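PDB 3K11: putative glycosyl hydrolase from Bacteroides thetaiotaomicron VPI-5482, which is of unproven function but probably acts as a carbohydrate-cleaving hydrolase of the glycoside hydrolase family 88 type. Local coordinates for residues N172-I177 with P209-M214; Y332-A337 with G407-R412. One frame throughout, in Å; residues are numbered along the deposited sequence. Where two conformers were deposited one is given.

Contact 1 (N172-I177 with P209-M214); sequences NYFDFI and PAVAQM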
loop_
_atom_site.group_PDB
_atom_site.type_symbol
_atom_site.label_atom_id
_atom_site.label_comp_id
_atom_site.label_asym_id
_atom_site.label_seq_id
_atom_site.Cartn_x
_atom_site.Cartn_y
_atom_site.Cartn_z
ATOM N N ASN A 172 4.689 11.692 -44.998
ATOM C CA ASN A 172 5.567 12.644 -44.308
ATOM C C ASN A 172 5.753 12.265 -42.841
ATOM O O ASN A 172 6.835 12.272 -42.306
ATOM C CB ASN A 172 4.968 14.047 -44.404
ATOM C CG ASN A 172 5.890 15.125 -43.880
ATOM O OD1 ASN A 172 7.030 15.212 -44.310
ATOM N ND2 ASN A 172 5.394 15.967 -42.976
ATOM N N TYR A 173 4.649 11.997 -42.175
ATOM C CA TYR A 173 4.695 11.596 -40.786
ATOM C C TYR A 173 5.500 10.321 -40.615
ATOM O O TYR A 173 6.383 10.210 -39.741
ATOM C CB TYR A 173 3.287 11.347 -40.296
ATOM C CG TYR A 173 2.475 12.561 -39.852
ATOM C CD1 TYR A 173 3.036 13.592 -39.115
ATOM C CD2 TYR A 173 1.106 12.593 -40.075
ATOM C CE1 TYR A 173 2.247 14.657 -38.653
ATOM C CE2 TYR A 173 0.329 13.633 -39.649
ATOM C CZ TYR A 173 0.896 14.668 -38.937
ATOM O OH TYR A 173 0.072 15.680 -38.456
ATOM N N PHE A 174 5.212 9.343 -41.445
ATOM C CA PHE A 174 5.869 8.034 -41.272
ATOM C C PHE A 174 7.336 8.061 -41.666
ATOM O O PHE A 174 8.153 7.400 -41.057
ATOM C CB PHE A 174 5.180 6.924 -42.051
ATOM C CG PHE A 174 5.508 5.568 -41.511
ATOM C CD1 PHE A 174 4.981 5.167 -40.313
ATOM C CD2 PHE A 174 6.440 4.765 -42.134
ATOM C CE1 PHE A 174 5.322 3.956 -39.772
ATOM C CE2 PHE A 174 6.762 3.539 -41.622
ATOM C CZ PHE A 174 6.207 3.128 -40.432
ATOM N N ASP A 175 7.689 8.851 -42.664
ATOM C CA ASP A 175 9.101 9.008 -42.979
ATOM C C ASP A 175 9.833 9.511 -41.739
ATOM O O ASP A 175 10.926 9.025 -41.392
ATOM C CB ASP A 175 9.288 10.002 -44.096
ATOM C CG ASP A 175 10.780 10.241 -44.445
ATOM O OD1 ASP A 175 11.547 9.295 -44.566
ATOM O OD2 ASP A 175 11.161 11.391 -44.623
ATOM N N PHE A 176 9.255 10.504 -41.060
ATOM C CA PHE A 176 9.866 10.950 -39.786
ATOM C C PHE A 176 10.002 9.812 -38.760
ATOM O O PHE A 176 11.060 9.604 -38.162
ATOM C CB PHE A 176 9.147 12.134 -39.126
ATOM C CG PHE A 176 9.709 12.414 -37.769
ATOM C CD1 PHE A 176 10.855 13.170 -37.638
ATOM C CD2 PHE A 176 9.152 11.846 -36.655
ATOM C CE1 PHE A 176 11.413 13.346 -36.391
ATOM C CE2 PHE A 176 9.747 12.006 -35.415
ATOM C CZ PHE A 176 10.878 12.725 -35.314
ATOM N N ILE A 177 8.905 9.128 -38.499
ATOM C CA ILE A 177 8.885 8.075 -37.489
ATOM C C ILE A 177 9.944 7.032 -37.765
ATOM O O ILE A 177 10.756 6.692 -36.882
ATOM C CB ILE A 177 7.474 7.417 -37.412
ATOM C CG1 ILE A 177 6.450 8.437 -36.880
ATOM C CG2 ILE A 177 7.448 6.123 -36.532
ATOM C CD1 ILE A 177 5.020 8.029 -37.109
ATOM N N PRO A 209 1.779 1.951 -32.653
ATOM C CA PRO A 209 0.569 1.838 -33.484
ATOM C C PRO A 209 0.738 2.294 -34.928
ATOM O O PRO A 209 0.182 1.668 -35.845
ATOM C CB PRO A 209 -0.461 2.685 -32.725
ATOM C CG PRO A 209 -0.010 2.553 -31.269
ATOM C CD PRO A 209 1.494 2.722 -31.436
ATOM N N ALA A 210 1.504 3.361 -35.152
ATOM C CA ALA A 210 1.752 3.849 -36.503
ATOM C C ALA A 210 2.461 2.785 -37.346
ATOM O O ALA A 210 2.144 2.588 -38.524
ATOM C CB ALA A 210 2.603 5.120 -36.449
ATOM N N VAL A 211 3.481 2.168 -36.745
ATOM C CA VAL A 211 4.237 1.117 -37.425
ATOM C C VAL A 211 3.309 -0.063 -37.701
ATOM O O VAL A 211 3.287 -0.574 -38.808
ATOM C CB VAL A 211 5.515 0.715 -36.641
ATOM C CG1 VAL A 211 6.269 -0.420 -37.386
ATOM C CG2 VAL A 211 6.442 1.944 -36.424
ATOM N N ALA A 212 2.530 -0.512 -36.705
ATOM C CA ALA A 212 1.554 -1.585 -36.901
ATOM C C ALA A 212 0.545 -1.267 -38.032
ATOM O O ALA A 212 0.279 -2.107 -38.905
ATOM C CB ALA A 212 0.823 -1.921 -35.549
ATOM N N GLN A 213 0.015 -0.049 -38.052
ATOM C CA GLN A 213 -0.926 0.325 -39.105
ATOM C C GLN A 213 -0.277 0.433 -40.466
ATOM O O GLN A 213 -0.896 0.072 -41.480
ATOM C CB GLN A 213 -1.664 1.622 -38.730
ATOM C CG GLN A 213 -2.735 1.404 -37.637
ATOM C CD GLN A 213 -3.894 0.581 -38.097
ATOM O OE1 GLN A 213 -4.278 0.628 -39.256
ATOM N NE2 GLN A 213 -4.471 -0.202 -37.192
HETATM N N MSE A 214 0.954 0.922 -40.519
HETATM C CA MSE A 214 1.663 0.994 -41.801
HETATM C C MSE A 214 1.846 -0.382 -42.404
HETATM O O MSE A 214 1.920 -0.493 -43.638
HETATM C CB MSE A 214 3.047 1.628 -41.724
HETATM C CG MSE A 214 3.163 3.059 -41.917
HETATM SE SE MSE A 214 2.286 3.912 -43.372
HETATM C CE MSE A 214 3.559 4.065 -44.683
#
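Phe174 reaches out from helix 167-180 and lays one face of its ring against the side chain of the selenomethionine Met214, on helix 202-217. CG of Phe174, anti to its own backbone N (chi1 -159°), starts the ring toward that helix. CG of Met214 lies over the middle of the face, modelled closer than carbons should sit, so the exact spacing is doubtful. The Phe174 and Met214 side chains slide past each other in opposite directions: the bend at chi2 of Met214 (-47°) puts SE over the same face, 4.3 Å from the Phe174 centroid, in a Met-aromatic contact, and the turn at chi3 brings CE to 3.9 Å from CD2 of Phe174. At the ring's edge, near its plane, CA of Val211 is 3.8 Å from CE1 of Phe174, and the Val211 methyl CG2 is 4.1 Å from the same CE1. The backbone O of Ala210 also comes within 3.7 Å of CE1, from an oblique direction.

One turn further along the first helix, Ile177 touches the second with both branches. CG1 runs beside the backbone N and carries CD1 to 3.8 Å from CB of Ala210, while CG2 meets CG2 of Val211 more loosely, at 4.3 Å. All five residues are buried, and their side-chain contacts are apolar.

The second shell comes largely from neighbouring helices. Tyr225 of helix 222-240 packs edge-to-face with Phe174 and also touches Val211 and Met214; Thr152 and Ile155 of helix 148-160 back Ala210 and Met214. The axes of the two short segments come no closer than 10.9 Å and cross at -118°, a separation bridged by the large side chains. This is buried helix-helix packing with a Met-aromatic contact at its centre, consistent with the (alpha/alpha)6 barrel of the six-hairpin clan.

Contact 2 (Y332-A337 with G407-R412); sequences YVYCLA and GAEMIR
Glu409 is the first residue of 407-412 to make substantial contact, lying between Tyr334 and Ala337 of the facing helix. With chi1 at -156° swinging it away from the backbone N, CG of Glu409 meets CB of Ala337 at 3.7 Å. CB of Glu409 lies against the Tyr334 ring obliquely, 3.7 Å from CD1. A bend at chi2 then brings CD of Glu409 to 3.9 Å from CE1 of Tyr334, with OE1 3.7 Å from the same atom and the carboxylate and ring planes 77° apart; this is van der Waals contact. OE2 is hydrogen-bonded to Asn341 ND2 and His338 ND1, further along the Tyr334 helix, which would fix the rotation of the buried group.

Met410, a selenomethionine, comes next and turns to the other side of Ala337. Its chain, bent at chi2 and chi3, crosses Val333 at about a right angle: CG is 3.8 Å from CG1 of Val333, and SE lies 4.1 Å from CB of Ala337. The small Ala337 thus faces both neighbours, consistent with axes only 8.5 Å apart, running in roughly the same direction at 31°.

Around the pair, Ala94 and Thr98 of helix 82-98 lie against Ala408 and Ile411. Helix 347-362 packs on Met410 through Ala354 and Trp358, and Leu273 of helix 265-281 touches Tyr334.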
loop_
_atom_site.group_PDB
_atom_site.type_symbol
_atom_site.label_atom_id
_atom_site.label_comp_id
_atom_site.label_asym_id
_atom_site.label_seq_id
_atom_site.Cartn_x
_atom_site.Cartn_y
_atom_site.Cartn_z
ATOM N N TYR A 332 -7.962 2.839 -19.418
ATOM C CA TYR A 332 -8.113 1.488 -18.902
ATOM C C TYR A 332 -9.469 0.911 -19.208
ATOM O O TYR A 332 -9.593 -0.277 -19.554
ATOM C CB TYR A 332 -7.875 1.396 -17.416
ATOM C CG TYR A 332 -6.494 1.890 -16.996
ATOM C CD1 TYR A 332 -5.357 1.594 -17.741
ATOM C CD2 TYR A 332 -6.322 2.585 -15.825
ATOM C CE1 TYR A 332 -4.099 2.038 -17.332
ATOM C CE2 TYR A 332 -5.055 3.034 -15.408
ATOM C CZ TYR A 332 -3.963 2.768 -16.178
ATOM O OH TYR A 332 -2.709 3.230 -15.804
ATOM N N VAL A 333 -10.500 1.716 -19.046
ATOM C CA VAL A 333 -11.874 1.241 -19.374
ATOM C C VAL A 333 -11.936 0.797 -20.846
ATOM O O VAL A 333 -12.497 -0.252 -21.151
ATOM C CB VAL A 333 -12.940 2.326 -19.077
ATOM C CG1 VAL A 333 -14.338 1.952 -19.638
ATOM C CG2 VAL A 333 -13.029 2.575 -17.528
ATOM N N TYR A 334 -11.404 1.613 -21.746
ATOM C CA TYR A 334 -11.383 1.234 -23.151
ATOM C C TYR A 334 -10.651 -0.093 -23.304
ATOM O O TYR A 334 -11.126 -0.997 -23.988
ATOM C CB TYR A 334 -10.716 2.266 -24.075
ATOM C CG TYR A 334 -10.390 1.613 -25.406
ATOM C CD1 TYR A 334 -11.392 1.355 -26.338
ATOM C CD2 TYR A 334 -9.101 1.180 -25.712
ATOM C CE1 TYR A 334 -11.100 0.705 -27.518
ATOM C CE2 TYR A 334 -8.812 0.490 -26.905
ATOM C CZ TYR A 334 -9.825 0.275 -27.796
ATOM O OH TYR A 334 -9.584 -0.364 -28.992
ATOM N N CYS A 335 -9.443 -0.170 -22.758
ATOM C CA CYS A 335 -8.651 -1.365 -22.979
ATOM C C CYS A 335 -9.335 -2.620 -22.475
ATOM O O CYS A 335 -9.248 -3.663 -23.093
ATOM C CB CYS A 335 -7.311 -1.255 -22.301
ATOM S SG CYS A 335 -6.277 0.014 -23.128
ATOM N N LEU A 336 -9.947 -2.517 -21.307
ATOM C CA LEU A 336 -10.586 -3.672 -20.691
ATOM C C LEU A 336 -11.813 -4.099 -21.468
ATOM O O LEU A 336 -11.973 -5.297 -21.777
ATOM C CB LEU A 336 -10.910 -3.381 -19.230
ATOM C CG LEU A 336 -9.751 -3.214 -18.264
ATOM C CD1 LEU A 336 -10.276 -2.647 -16.907
ATOM C CD2 LEU A 336 -8.874 -4.530 -18.103
ATOM N N ALA A 337 -12.667 -3.143 -21.847
ATOM C CA ALA A 337 -13.869 -3.480 -22.637
ATOM C C ALA A 337 -13.452 -4.094 -23.970
ATOM O O ALA A 337 -14.059 -5.075 -24.434
ATOM C CB ALA A 337 -14.717 -2.236 -22.850
ATOM N N GLY A 407 -16.277 4.966 -24.067
ATOM C CA GLY A 407 -17.730 4.956 -24.221
ATOM C C GLY A 407 -18.120 4.119 -25.398
ATOM O O GLY A 407 -19.006 3.279 -25.308
ATOM N N ALA A 408 -17.453 4.351 -26.521
ATOM C CA ALA A 408 -17.728 3.571 -27.729
ATOM C C ALA A 408 -17.612 2.076 -27.483
ATOM O O ALA A 408 -18.457 1.299 -27.927
ATOM C CB ALA A 408 -16.766 3.971 -28.839
ATOM N N GLU A 409 -16.566 1.683 -26.767
ATOM C CA GLU A 409 -16.294 0.285 -26.512
ATOM C C GLU A 409 -17.216 -0.289 -25.444
ATOM O O GLU A 409 -17.663 -1.466 -25.519
ATOM C CB GLU A 409 -14.812 0.099 -26.116
ATOM C CG GLU A 409 -14.293 -1.285 -26.372
ATOM C CD GLU A 409 -14.215 -1.664 -27.841
ATOM O OE1 GLU A 409 -14.231 -0.785 -28.692
ATOM O OE2 GLU A 409 -14.156 -2.860 -28.104
HETATM N N MSE A 410 -17.579 0.531 -24.476
HETATM C CA MSE A 410 -18.601 0.112 -23.512
HETATM C C MSE A 410 -19.945 -0.151 -24.173
HETATM O O MSE A 410 -20.653 -1.112 -23.808
HETATM C CB MSE A 410 -18.772 1.150 -22.380
HETATM C CG MSE A 410 -17.662 1.214 -21.365
HETATM SE SE MSE A 410 -17.429 -0.375 -20.372
HETATM C CE MSE A 410 -19.210 -0.690 -19.809
ATOM N N ILE A 411 -20.307 0.625 -25.182
ATOM C CA ILE A 411 -21.561 0.368 -25.905
ATOM C C ILE A 411 -21.519 -1.013 -26.557
ATOM O O ILE A 411 -22.492 -1.783 -26.429
ATOM C CB ILE A 411 -21.876 1.498 -26.930
ATOM C CG1 ILE A 411 -22.264 2.773 -26.159
ATOM C CG2 ILE A 411 -22.989 1.086 -27.998
ATOM C CD1 ILE A 411 -22.158 4.123 -26.981
ATOM N N ARG A 412 -20.403 -1.336 -27.225
ATOM C CA ARG A 412 -20.222 -2.673 -27.811
ATOM C C ARG A 412 -20.365 -3.740 -26.740
ATOM O O ARG A 412 -21.100 -4.711 -26.909
ATOM C CB ARG A 412 -18.838 -2.812 -28.438
ATOM C CG ARG A 412 -18.521 -4.204 -28.997
ATOM C CD ARG A 412 -19.153 -4.395 -30.324
ATOM N NE ARG A 412 -18.315 -3.882 -31.411
ATOM C CZ ARG A 412 -18.767 -3.539 -32.622
ATOM N NH1 ARG A 412 -20.072 -3.599 -32.930
ATOM N NH2 ARG A 412 -17.910 -3.099 -33.534
#

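Along the chain the two contacts come in series: contact 1 closes helix 167-180 against helix 202-217 before contact 2 joins helix 326-342 to helix 400-416. Their centres lie 25 Å apart and their nearest atoms about 10 Å apart, so they do not touch. Helix 265-281 packs on a member of each pair, with Leu278 and Val281 against Ala212 of the first, and Leu272 and Leu273 against Cys335 and Tyr334 of the second. Contact 2 sits nearer the centre of the chain, about 11 Å from it against 17 Å. The shared helix probably ties both pairs into one helical barrel within the family 88 range, and neither is touched by another subunit.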